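Local coordinates for protein chitinase (Thermococcus chitonophagus, PDB 5XSW) that probably hydrolyses chitin as an endochitinase, this chain being the C-terminal portion of a longer protein, with a sugar ligand bound in its pocket, at residues Lys137-Pro142 against Asp436-His441; Ile86-Ser91 against Pro95-Phe100; Asn316-Leu321 against Lys355-Glu360. All blocks are in the same frame, centred on the assembly; numbering follows the deposited sequence.

Interaction 1: residues Lys137-Pro142 against Asp436-His441; sequences KSYYDP and DLLSQH
Tyr-139, in the short helix 136-139, touches Leu-438 with the end of its side chain: the OH oxygen lies 3.7 Å from Leu-438 CD2, and the two side chains meet at about a right angle. With CG anti to the backbone N (chi1 -174°), the phenol extends toward the 436-441 region of the chain, and its hydroxyl is hydrogen-bonded to Asp-452 of helix 449-461, so the leucine methyls pack beside a polar group that already has a partner. Ile-133 touches both Tyr-139 and Leu-438. The next residue, Tyr-140, is held between two rings. The CD1 edge of Tyr-139 covers the centre of one face, 3.5 Å above the plane. The opposite face is covered by the imidazole of His-441, stacked face to face at 7° with the ring centroids 3.5 Å apart; the two side chains run past one another in opposite directions, and Tyr-140 CE1 comes to 3.3 Å from His-441 CD2. At the far end of the ring, Tyr-140 OH donates to a water oxygen 2.7 Å away, lying in the ring plane, and that water donates in turn to Leu-438 O at 2.9 Å, tying the hydroxyl to the backbone carbonyl of Leu-438. His-441 forms the solvent-facing side, whereas Tyr-139 and Leu-438 are buried. Long side chains and one water thus bridge two well-separated backbones in the largely helical part of the chain, through a face-to-face tyrosine-histidine stack on one side of Tyr-140 and an edge-on tyrosine on the other.

Interaction 2: residues Ile86-Ser91 against Pro95-Phe100; sequences IEIQKS and PYPHNF
Ile-86 and Ile-88, on the inner side of strand 80-89, meet Phe-100 and Pro-97 of the returning chain. In both isoleucines CG1 is anti to the carbonyl carbon, but the chains end differently. Ile-86 continues outward, and its CD1 reaches the edge of the Phe-100 ring, 4.2 Å from CE1. Ile-88 bends at its second torsion (-74°) and instead presents CG1 to Pro-97, 3.8 Å from the proline CG, while its CG2 methyl lies 3.9 Å from Pro-95 O. Beyond the strand, Lys-90 is stretched out over its full length. Its CG runs beside Pro-95 CB at 3.8 Å, both side chains pointing the same way, and its NZ donates to Tyr-96 OH at 3.1 Å. Pro-95 CG lies over one face of the tyrosine ring, toward its rim. Tyr-96 has its CB pointing away from 86-91, yet with CG anti to the carbonyl carbon (chi1 -55°) the ring carries the hydroxyl back to the lysine. Glu-8 joins both ends, by a salt bridge to Lys-90 and a hydrogen bond to Tyr-96 OH. Within 95-100, His-98 ND1 donates to Tyr-96 O at 2.6 Å in a nearly straight bond (172°) lying in the imidazole plane, a bond that spans Pro-97. The chemistry is thus divided: aliphatic groups, prolines and an aromatic edge fill the interior where the chain passes from one sheet of the beta-sandwich to the other, and a lysine-tyrosine-glutamate cluster, whose charges probably reinforce its bonds, closes the outer end.

Interaction 3: residues Asn316-Leu321 against Lys355-Glu360; sequences NEFLRL and KAINAE
Phe-318 inserts its ring against the end of helix 353-357 and makes the tight part of this contact. Because CG is anti to the backbone N (chi1 179°), the ring leaves helix 313-321 and reaches across to two neighbours at once. Its CE1 edge meets Ala-356 CB at 3.9 Å, close to the ring plane, and CD1 lies 3.7 Å from Ile-357 CG2, which approaches obliquely. Both Phe-318 and Ala-356 are buried. Ile-357 has CG1 between its backbone N and carbonyl carbon (chi1 66°), which turns CG2 toward the phenylalanine. The other side is looser. Leu-321, exposed at the last turn of its helix, has its CB 4.2 Å from Ile-357 CG2, the side chain running loosely alongside the isoleucine; Leu-321 also packs on Trp-353. The side chains meet through apolar contacts, and a backbone hydrogen bond between Ile-357 and Lys-323 is the polar tie beside them. Around the contact, Phe-349 meets the Phe-318 ring with the planes inclined by about 55°, and Ala-327 and Ile-331 of helix 327-338 add further apolar walls. Leu-362 of helix 362-365 packs on Ala-356. Phe-318 therefore sits where helices 313-321, 327-338 and 353-357 converge.

Overall arrangement
From the N terminus, interaction 2 comes first and closes a short loop: only three residues separate its segments as the chain leaves strand 80-89 in one sheet of the N-terminal beta-sandwich and enters strand 98-104 in the other. The chain then passes into the helical part, where 137-142 opens interaction 1; its partner 436-441 returns 294 residues later, enclosing most of the helices. Interaction 3 opens and closes within that span, joining helices 313-321 and 353-357. Interaction 2 is in series with both, and none of the three cross. They are separate sites: nearest atoms of interactions 2 and 3 are about 20 Å apart, those of 1 and 3 about 26 Å.

Interaction 1: residues Lys137-Pro142 against Asp436-His441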
loop_
_atom_site.group_PDB
_atom_site.type_symbol
_atom_site.label_atom_id
_atom_site.label_comp_id
_atom_site.label_asym_id
_atom_site.label_seq_id
_atom_site.Cartn_x
_atom_site.Cartn_y
_atom_site.Cartn_z
ATOM N N LYS A 137 -45.403 7.719 10.978
ATOM C CA LYS A 137 -46.032 7.084 9.840
ATOM C C LYS A 137 -45.002 6.826 8.717
ATOM O O LYS A 137 -45.041 5.797 8.013
ATOM C CB LYS A 137 -47.169 7.954 9.305
ATOM C CG LYS A 137 -47.816 7.377 8.050
ATOM C CD LYS A 137 -49.320 7.651 7.986
ATOM C CE LYS A 137 -49.685 8.461 6.742
ATOM N NZ LYS A 137 -49.070 9.834 6.753
ATOM N N SER A 138 -44.140 7.812 8.513
ATOM C CA SER A 138 -43.071 7.700 7.524
ATOM C C SER A 138 -41.970 6.724 8.026
ATOM O O SER A 138 -41.495 5.881 7.282
ATOM C CB SER A 138 -42.510 9.078 7.223
ATOM O OG SER A 138 -41.432 8.987 6.292
ATOM N N TYR A 139 -41.631 6.807 9.304
ATOM C CA TYR A 139 -40.578 5.993 9.874
ATOM C C TYR A 139 -40.879 4.499 9.703
ATOM O O TYR A 139 -39.955 3.755 9.367
ATOM C CB TYR A 139 -40.375 6.372 11.342
ATOM C CG TYR A 139 -39.219 5.726 12.114
ATOM C CD1 TYR A 139 -39.361 4.450 12.689
ATOM C CD2 TYR A 139 -38.032 6.433 12.356
ATOM C CE1 TYR A 139 -38.312 3.868 13.469
ATOM C CE2 TYR A 139 -36.997 5.864 13.108
ATOM C CZ TYR A 139 -37.162 4.574 13.646
ATOM O OH TYR A 139 -36.169 4.040 14.404
ATOM N N TYR A 140 -42.151 4.074 9.847
ATOM C CA TYR A 140 -42.503 2.640 9.824
ATOM C C TYR A 140 -43.154 2.221 8.546
ATOM O O TYR A 140 -43.531 1.081 8.407
ATOM C CB TYR A 140 -43.425 2.243 11.008
ATOM C CG TYR A 140 -42.784 2.372 12.353
ATOM C CD1 TYR A 140 -41.825 1.450 12.788
ATOM C CD2 TYR A 140 -43.126 3.409 13.218
ATOM C CE1 TYR A 140 -41.230 1.566 14.041
ATOM C CE2 TYR A 140 -42.490 3.561 14.471
ATOM C CZ TYR A 140 -41.557 2.620 14.880
ATOM O OH TYR A 140 -40.934 2.725 16.105
ATOM N N ASP A 141 -43.235 3.129 7.579
ATOM C CA ASP A 141 -43.878 2.850 6.322
ATOM C C ASP A 141 -43.123 1.777 5.510
ATOM O O ASP A 141 -41.942 1.934 5.184
ATOM C CB ASP A 141 -43.992 4.148 5.516
ATOM C CG ASP A 141 -44.784 3.985 4.229
ATOM O OD1 ASP A 141 -45.166 2.844 3.848
ATOM O OD2 ASP A 141 -45.016 5.016 3.572
ATOM N N PRO A 142 -43.807 0.680 5.188
ATOM C CA PRO A 142 -43.067 -0.376 4.483
ATOM C C PRO A 142 -42.941 -0.130 2.989
ATOM O O PRO A 142 -42.286 -0.921 2.326
ATOM C CB PRO A 142 -43.899 -1.638 4.744
ATOM C CG PRO A 142 -45.333 -1.090 4.983
ATOM C CD PRO A 142 -45.137 0.237 5.673
ATOM N N ASP A 436 -33.761 0.745 23.979
ATOM C CA ASP A 436 -34.914 0.449 24.880
ATOM C C ASP A 436 -36.196 1.116 24.365
ATOM O O ASP A 436 -37.214 0.435 24.175
ATOM C CB ASP A 436 -34.589 0.893 26.316
ATOM C CG ASP A 436 -33.569 0.005 26.981
ATOM O OD1 ASP A 436 -33.504 -1.177 26.567
ATOM O OD2 ASP A 436 -32.833 0.482 27.893
ATOM N N LEU A 437 -36.147 2.416 24.038
ATOM C CA LEU A 437 -37.360 3.064 23.543
ATOM C C LEU A 437 -37.835 2.545 22.221
ATOM O O LEU A 437 -39.046 2.397 21.957
ATOM C CB LEU A 437 -37.151 4.597 23.441
ATOM C CG LEU A 437 -36.760 5.191 24.806
ATOM C CD1 LEU A 437 -36.342 6.697 24.752
ATOM C CD2 LEU A 437 -37.922 4.967 25.817
ATOM N N LEU A 438 -36.889 2.302 21.322
ATOM C CA LEU A 438 -37.279 1.824 19.987
ATOM C C LEU A 438 -37.746 0.400 20.032
ATOM O O LEU A 438 -38.581 -0.003 19.217
ATOM C CB LEU A 438 -36.093 1.971 18.988
ATOM C CG LEU A 438 -35.710 3.425 18.696
ATOM C CD1 LEU A 438 -34.411 3.497 17.800
ATOM C CD2 LEU A 438 -36.859 4.190 18.024
ATOM N N SER A 439 -37.242 -0.366 20.989
ATOM C CA SER A 439 -37.678 -1.798 21.056
ATOM C C SER A 439 -39.178 -1.967 21.330
ATOM O O SER A 439 -39.774 -2.964 20.930
ATOM C CB SER A 439 -36.901 -2.564 22.119
ATOM O OG SER A 439 -37.135 -2.109 23.467
ATOM N N GLN A 440 -39.791 -0.969 21.979
ATOM C CA GLN A 440 -41.195 -1.093 22.458
ATOM C C GLN A 440 -42.128 -1.334 21.290
ATOM O O GLN A 440 -43.027 -2.159 21.370
ATOM C CB GLN A 440 -41.596 0.152 23.272
ATOM C CG GLN A 440 -40.821 0.245 24.607
ATOM C CD GLN A 440 -41.145 -0.890 25.548
ATOM O OE1 GLN A 440 -42.289 -1.374 25.585
ATOM N NE2 GLN A 440 -40.135 -1.355 26.300
ATOM N N HIS A 441 -41.855 -0.711 20.149
ATOM C CA HIS A 441 -42.708 -0.879 18.968
ATOM C C HIS A 441 -42.816 -2.350 18.545
ATOM O O HIS A 441 -43.818 -2.752 17.975
ATOM C CB HIS A 441 -42.161 -0.007 17.819
ATOM C CG HIS A 441 -42.951 -0.084 16.555
ATOM N ND1 HIS A 441 -43.996 0.770 16.287
ATOM C CD2 HIS A 441 -42.865 -0.915 15.489
ATOM C CE1 HIS A 441 -44.519 0.477 15.107
ATOM N NE2 HIS A 441 -43.844 -0.533 14.597
HETATM O O HOH W 1 -38.851 1.119 16.541
#

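Interaction 2: residues Ile86-Ser91 against Pro95-Phe100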
loop_
_atom_site.group_PDB
_atom_site.type_symbol
_atom_site.label_atom_id
_atom_site.label_comp_id
_atom_site.label_asym_id
_atom_site.label_seq_id
_atom_site.Cartn_x
_atom_site.Cartn_y
_atom_site.Cartn_z
ATOM N N ILE A 86 7.072 38.100 4.432
ATOM C CA ILE A 86 6.555 38.647 3.191
ATOM C C ILE A 86 6.857 40.160 3.157
ATOM O O ILE A 86 6.524 40.886 4.094
ATOM C CB ILE A 86 5.036 38.466 3.070
ATOM C CG1 ILE A 86 4.644 36.976 3.190
ATOM C CG2 ILE A 86 4.498 39.134 1.794
ATOM C CD1 ILE A 86 3.221 36.797 3.637
ATOM N N GLU A 87 7.500 40.607 2.093
ATOM C CA GLU A 87 7.773 42.036 1.923
ATOM C C GLU A 87 7.014 42.570 0.728
ATOM O O GLU A 87 7.120 42.021 -0.377
ATOM C CB GLU A 87 9.264 42.278 1.779
ATOM C CG GLU A 87 9.926 42.424 3.154
ATOM C CD GLU A 87 11.437 42.342 3.103
ATOM O OE1 GLU A 87 12.027 42.802 2.087
ATOM O OE2 GLU A 87 12.017 41.803 4.081
ATOM N N ILE A 88 6.236 43.635 0.964
ATOM C CA ILE A 88 5.352 44.192 -0.048
ATOM C C ILE A 88 5.757 45.669 -0.311
ATOM O O ILE A 88 6.011 46.427 0.631
ATOM C CB ILE A 88 3.882 44.180 0.426
ATOM C CG1 ILE A 88 3.406 42.770 0.795
ATOM C CG2 ILE A 88 2.936 44.757 -0.669
ATOM C CD1 ILE A 88 3.164 41.922 -0.406
ATOM N N GLN A 89 5.811 46.067 -1.562
ATOM C CA GLN A 89 5.895 47.499 -1.886
ATOM C C GLN A 89 4.506 48.138 -1.981
ATOM O O GLN A 89 3.717 47.764 -2.850
ATOM C CB GLN A 89 6.627 47.684 -3.191
ATOM C CG GLN A 89 6.773 49.137 -3.595
ATOM C CD GLN A 89 7.779 49.255 -4.694
ATOM O OE1 GLN A 89 8.982 49.333 -4.430
ATOM N NE2 GLN A 89 7.306 49.203 -5.948
ATOM N N LYS A 90 4.208 49.089 -1.091
ATOM C CA LYS A 90 2.828 49.602 -0.934
ATOM C C LYS A 90 2.277 50.244 -2.206
ATOM O O LYS A 90 2.953 51.049 -2.837
ATOM C CB LYS A 90 2.775 50.606 0.219
ATOM C CG LYS A 90 1.383 51.037 0.637
ATOM C CD LYS A 90 1.488 51.809 1.937
ATOM C CE LYS A 90 0.135 52.217 2.477
ATOM N NZ LYS A 90 0.244 52.915 3.785
ATOM N N SER A 91 1.054 49.899 -2.586
ATOM C CA SER A 91 0.445 50.535 -3.742
ATOM C C SER A 91 -0.979 50.076 -3.826
ATOM O O SER A 91 -1.305 48.997 -3.323
ATOM C CB SER A 91 1.231 50.215 -5.020
ATOM O OG SER A 91 0.400 50.188 -6.145
ATOM N N PRO A 95 -3.328 47.415 0.137
ATOM C CA PRO A 95 -1.951 46.946 -0.034
ATOM C C PRO A 95 -1.486 45.948 1.054
ATOM O O PRO A 95 -0.622 45.122 0.784
ATOM C CB PRO A 95 -1.147 48.237 0.070
ATOM C CG PRO A 95 -1.969 49.065 1.053
ATOM C CD PRO A 95 -3.380 48.792 0.668
ATOM N N TYR A 96 -1.994 46.072 2.277
ATOM C CA TYR A 96 -1.626 45.120 3.342
ATOM C C TYR A 96 -2.162 43.683 3.052
ATOM O O TYR A 96 -3.347 43.510 2.738
ATOM C CB TYR A 96 -2.140 45.588 4.703
ATOM C CG TYR A 96 -1.684 46.985 5.055
ATOM C CD1 TYR A 96 -0.379 47.229 5.432
ATOM C CD2 TYR A 96 -2.567 48.065 4.992
ATOM C CE1 TYR A 96 0.056 48.515 5.742
ATOM C CE2 TYR A 96 -2.144 49.352 5.313
ATOM C CZ TYR A 96 -0.834 49.572 5.678
ATOM O OH TYR A 96 -0.394 50.836 5.990
ATOM N N PRO A 97 -1.279 42.674 3.146
ATOM C CA PRO A 97 -1.673 41.250 2.977
ATOM C C PRO A 97 -2.907 40.936 3.802
ATOM O O PRO A 97 -2.894 41.147 5.005
ATOM C CB PRO A 97 -0.443 40.485 3.503
ATOM C CG PRO A 97 0.725 41.390 3.108
ATOM C CD PRO A 97 0.178 42.826 3.344
ATOM N N HIS A 98 -3.980 40.498 3.160
ATOM C CA HIS A 98 -5.222 40.248 3.887
ATOM C C HIS A 98 -5.938 39.030 3.280
ATOM O O HIS A 98 -5.564 38.540 2.205
ATOM C CB HIS A 98 -6.172 41.483 3.834
ATOM C CG HIS A 98 -6.478 41.912 2.439
ATOM N ND1 HIS A 98 -5.593 42.660 1.690
ATOM C CD2 HIS A 98 -7.562 41.706 1.651
ATOM C CE1 HIS A 98 -6.101 42.865 0.484
ATOM N NE2 HIS A 98 -7.300 42.308 0.439
ATOM N N ASN A 99 -7.013 38.611 3.939
ATOM C CA ASN A 99 -7.769 37.451 3.511
ATOM C C ASN A 99 -6.853 36.207 3.296
ATOM O O ASN A 99 -6.886 35.569 2.242
ATOM C CB ASN A 99 -8.518 37.733 2.228
ATOM C CG ASN A 99 -9.618 36.738 2.005
ATOM O OD1 ASN A 99 -10.133 36.119 2.970
ATOM N ND2 ASN A 99 -9.976 36.537 0.746
ATOM N N PHE A 100 -5.998 35.956 4.272
ATOM C CA PHE A 100 -5.125 34.788 4.285
ATOM C C PHE A 100 -6.008 33.555 4.326
ATOM O O PHE A 100 -6.928 33.515 5.131
ATOM C CB PHE A 100 -4.209 34.807 5.506
ATOM C CG PHE A 100 -2.997 35.647 5.316
ATOM C CD1 PHE A 100 -1.854 35.116 4.741
ATOM C CD2 PHE A 100 -3.003 36.987 5.689
ATOM C CE1 PHE A 100 -0.723 35.887 4.558
ATOM C CE2 PHE A 100 -1.859 37.770 5.513
ATOM C CZ PHE A 100 -0.729 37.227 4.943
#

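Interaction 3: residues Asn316-Leu321 against Lys355-Glu360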
loop_
_atom_site.group_PDB
_atom_site.type_symbol
_atom_site.label_atom_id
_atom_site.label_comp_id
_atom_site.label_asym_id
_atom_site.label_seq_id
_atom_site.Cartn_x
_atom_site.Cartn_y
_atom_site.Cartn_z
ATOM N N ASN A 316 -17.173 18.412 -9.237
ATOM C CA ASN A 316 -18.642 18.649 -9.247
ATOM C C ASN A 316 -19.166 19.131 -10.636
ATOM O O ASN A 316 -20.272 18.809 -11.046
ATOM C CB ASN A 316 -19.012 19.669 -8.153
ATOM C CG ASN A 316 -18.803 19.091 -6.752
ATOM O OD1 ASN A 316 -18.831 17.875 -6.600
ATOM N ND2 ASN A 316 -18.565 19.930 -5.762
ATOM N N GLU A 317 -18.312 19.829 -11.363
ATOM C CA GLU A 317 -18.671 20.257 -12.715
ATOM C C GLU A 317 -18.840 19.028 -13.601
ATOM O O GLU A 317 -19.818 18.903 -14.324
ATOM C CB GLU A 317 -17.610 21.227 -13.253
ATOM C CG GLU A 317 -17.897 21.711 -14.647
ATOM C CD GLU A 317 -16.722 22.494 -15.256
ATOM O OE1 GLU A 317 -15.664 22.586 -14.594
ATOM O OE2 GLU A 317 -16.861 23.010 -16.400
ATOM N N PHE A 318 -17.931 18.053 -13.468
ATOM C CA PHE A 318 -18.100 16.786 -14.184
ATOM C C PHE A 318 -19.385 16.052 -13.794
ATOM O O PHE A 318 -20.055 15.491 -14.660
ATOM C CB PHE A 318 -16.860 15.871 -13.934
ATOM C CG PHE A 318 -16.959 14.542 -14.604
ATOM C CD1 PHE A 318 -16.649 14.410 -15.947
ATOM C CD2 PHE A 318 -17.400 13.450 -13.908
ATOM C CE1 PHE A 318 -16.768 13.216 -16.565
ATOM C CE2 PHE A 318 -17.518 12.202 -14.528
ATOM C CZ PHE A 318 -17.202 12.090 -15.842
ATOM N N LEU A 319 -19.707 16.009 -12.497
ATOM C CA LEU A 319 -20.940 15.322 -12.055
ATOM C C LEU A 319 -22.196 16.003 -12.691
ATOM O O LEU A 319 -23.164 15.366 -13.093
ATOM C CB LEU A 319 -21.076 15.360 -10.531
ATOM C CG LEU A 319 -20.062 14.638 -9.575
ATOM C CD1 LEU A 319 -20.328 14.954 -8.093
ATOM C CD2 LEU A 319 -20.111 13.141 -9.804
ATOM N N ARG A 320 -22.159 17.319 -12.752
ATOM C CA ARG A 320 -23.277 18.119 -13.339
ATOM C C ARG A 320 -23.398 17.828 -14.849
ATOM O O ARG A 320 -24.472 17.582 -15.345
ATOM C CB ARG A 320 -23.004 19.599 -12.996
ATOM C CG ARG A 320 -23.925 20.698 -13.480
ATOM C CD ARG A 320 -23.664 22.004 -12.648
ATOM N NE ARG A 320 -22.356 22.640 -12.882
ATOM C CZ ARG A 320 -21.363 22.767 -11.978
ATOM N NH1 ARG A 320 -20.232 23.372 -12.338
ATOM N NH2 ARG A 320 -21.468 22.304 -10.722
ATOM N N LEU A 321 -22.282 17.741 -15.566
ATOM C CA LEU A 321 -22.328 17.715 -17.040
ATOM C C LEU A 321 -22.303 16.385 -17.730
ATOM O O LEU A 321 -22.753 16.301 -18.878
ATOM C CB LEU A 321 -21.159 18.520 -17.625
ATOM C CG LEU A 321 -21.028 20.003 -17.232
ATOM C CD1 LEU A 321 -19.719 20.602 -17.705
ATOM C CD2 LEU A 321 -22.174 20.778 -17.834
ATOM N N LYS A 355 -14.651 14.300 -24.458
ATOM C CA LYS A 355 -15.039 12.937 -24.734
ATOM C C LYS A 355 -15.725 12.294 -23.516
ATOM O O LYS A 355 -16.642 11.507 -23.685
ATOM C CB LYS A 355 -13.795 12.103 -25.120
ATOM C CG LYS A 355 -14.049 10.648 -25.524
ATOM C CD LYS A 355 -12.702 9.954 -25.943
ATOM C CE LYS A 355 -12.897 8.564 -26.638
ATOM N NZ LYS A 355 -12.620 8.580 -28.148
ATOM N N ALA A 356 -15.208 12.569 -22.318
ATOM C CA ALA A 356 -15.773 11.954 -21.089
ATOM C C ALA A 356 -17.181 12.475 -20.810
ATOM O O ALA A 356 -18.130 11.686 -20.603
ATOM C CB ALA A 356 -14.912 12.246 -19.913
ATOM N N ILE A 357 -17.344 13.802 -20.804
ATOM C CA ILE A 357 -18.692 14.288 -20.458
ATOM C C ILE A 357 -19.729 13.994 -21.553
ATOM O O ILE A 357 -20.935 13.959 -21.262
ATOM C CB ILE A 357 -18.750 15.773 -20.134
ATOM C CG1 ILE A 357 -18.432 16.610 -21.343
ATOM C CG2 ILE A 357 -17.879 16.146 -18.913
ATOM C CD1 ILE A 357 -18.627 18.097 -21.042
ATOM N N ASN A 358 -19.285 13.701 -22.776
ATOM C CA ASN A 358 -20.238 13.408 -23.852
ATOM C C ASN A 358 -20.527 11.955 -24.059
ATOM O O ASN A 358 -21.349 11.591 -24.903
ATOM C CB ASN A 358 -19.748 14.007 -25.186
ATOM C CG ASN A 358 -19.939 15.527 -25.234
ATOM O OD1 ASN A 358 -21.043 16.022 -25.046
ATOM N ND2 ASN A 358 -18.858 16.260 -25.421
ATOM N N ALA A 359 -19.866 11.098 -23.297
ATOM C CA ALA A 359 -20.078 9.681 -23.493
ATOM C C ALA A 359 -21.402 9.237 -22.888
ATOM O O ALA A 359 -21.689 9.546 -21.732
ATOM C CB ALA A 359 -18.873 8.856 -22.876
ATOM N N GLU A 360 -22.186 8.455 -23.639
ATOM C CA GLU A 360 -23.430 7.940 -23.107
ATOM C C GLU A 360 -23.178 6.815 -22.113
ATOM O O GLU A 360 -23.897 6.685 -21.145
ATOM C CB GLU A 360 -24.327 7.427 -24.227
ATOM C CG GLU A 360 -24.880 8.549 -25.123
ATOM C CD GLU A 360 -26.041 8.088 -26.002
ATOM O OE1 GLU A 360 -26.467 6.913 -25.868
ATOM O OE2 GLU A 360 -26.524 8.901 -26.825
#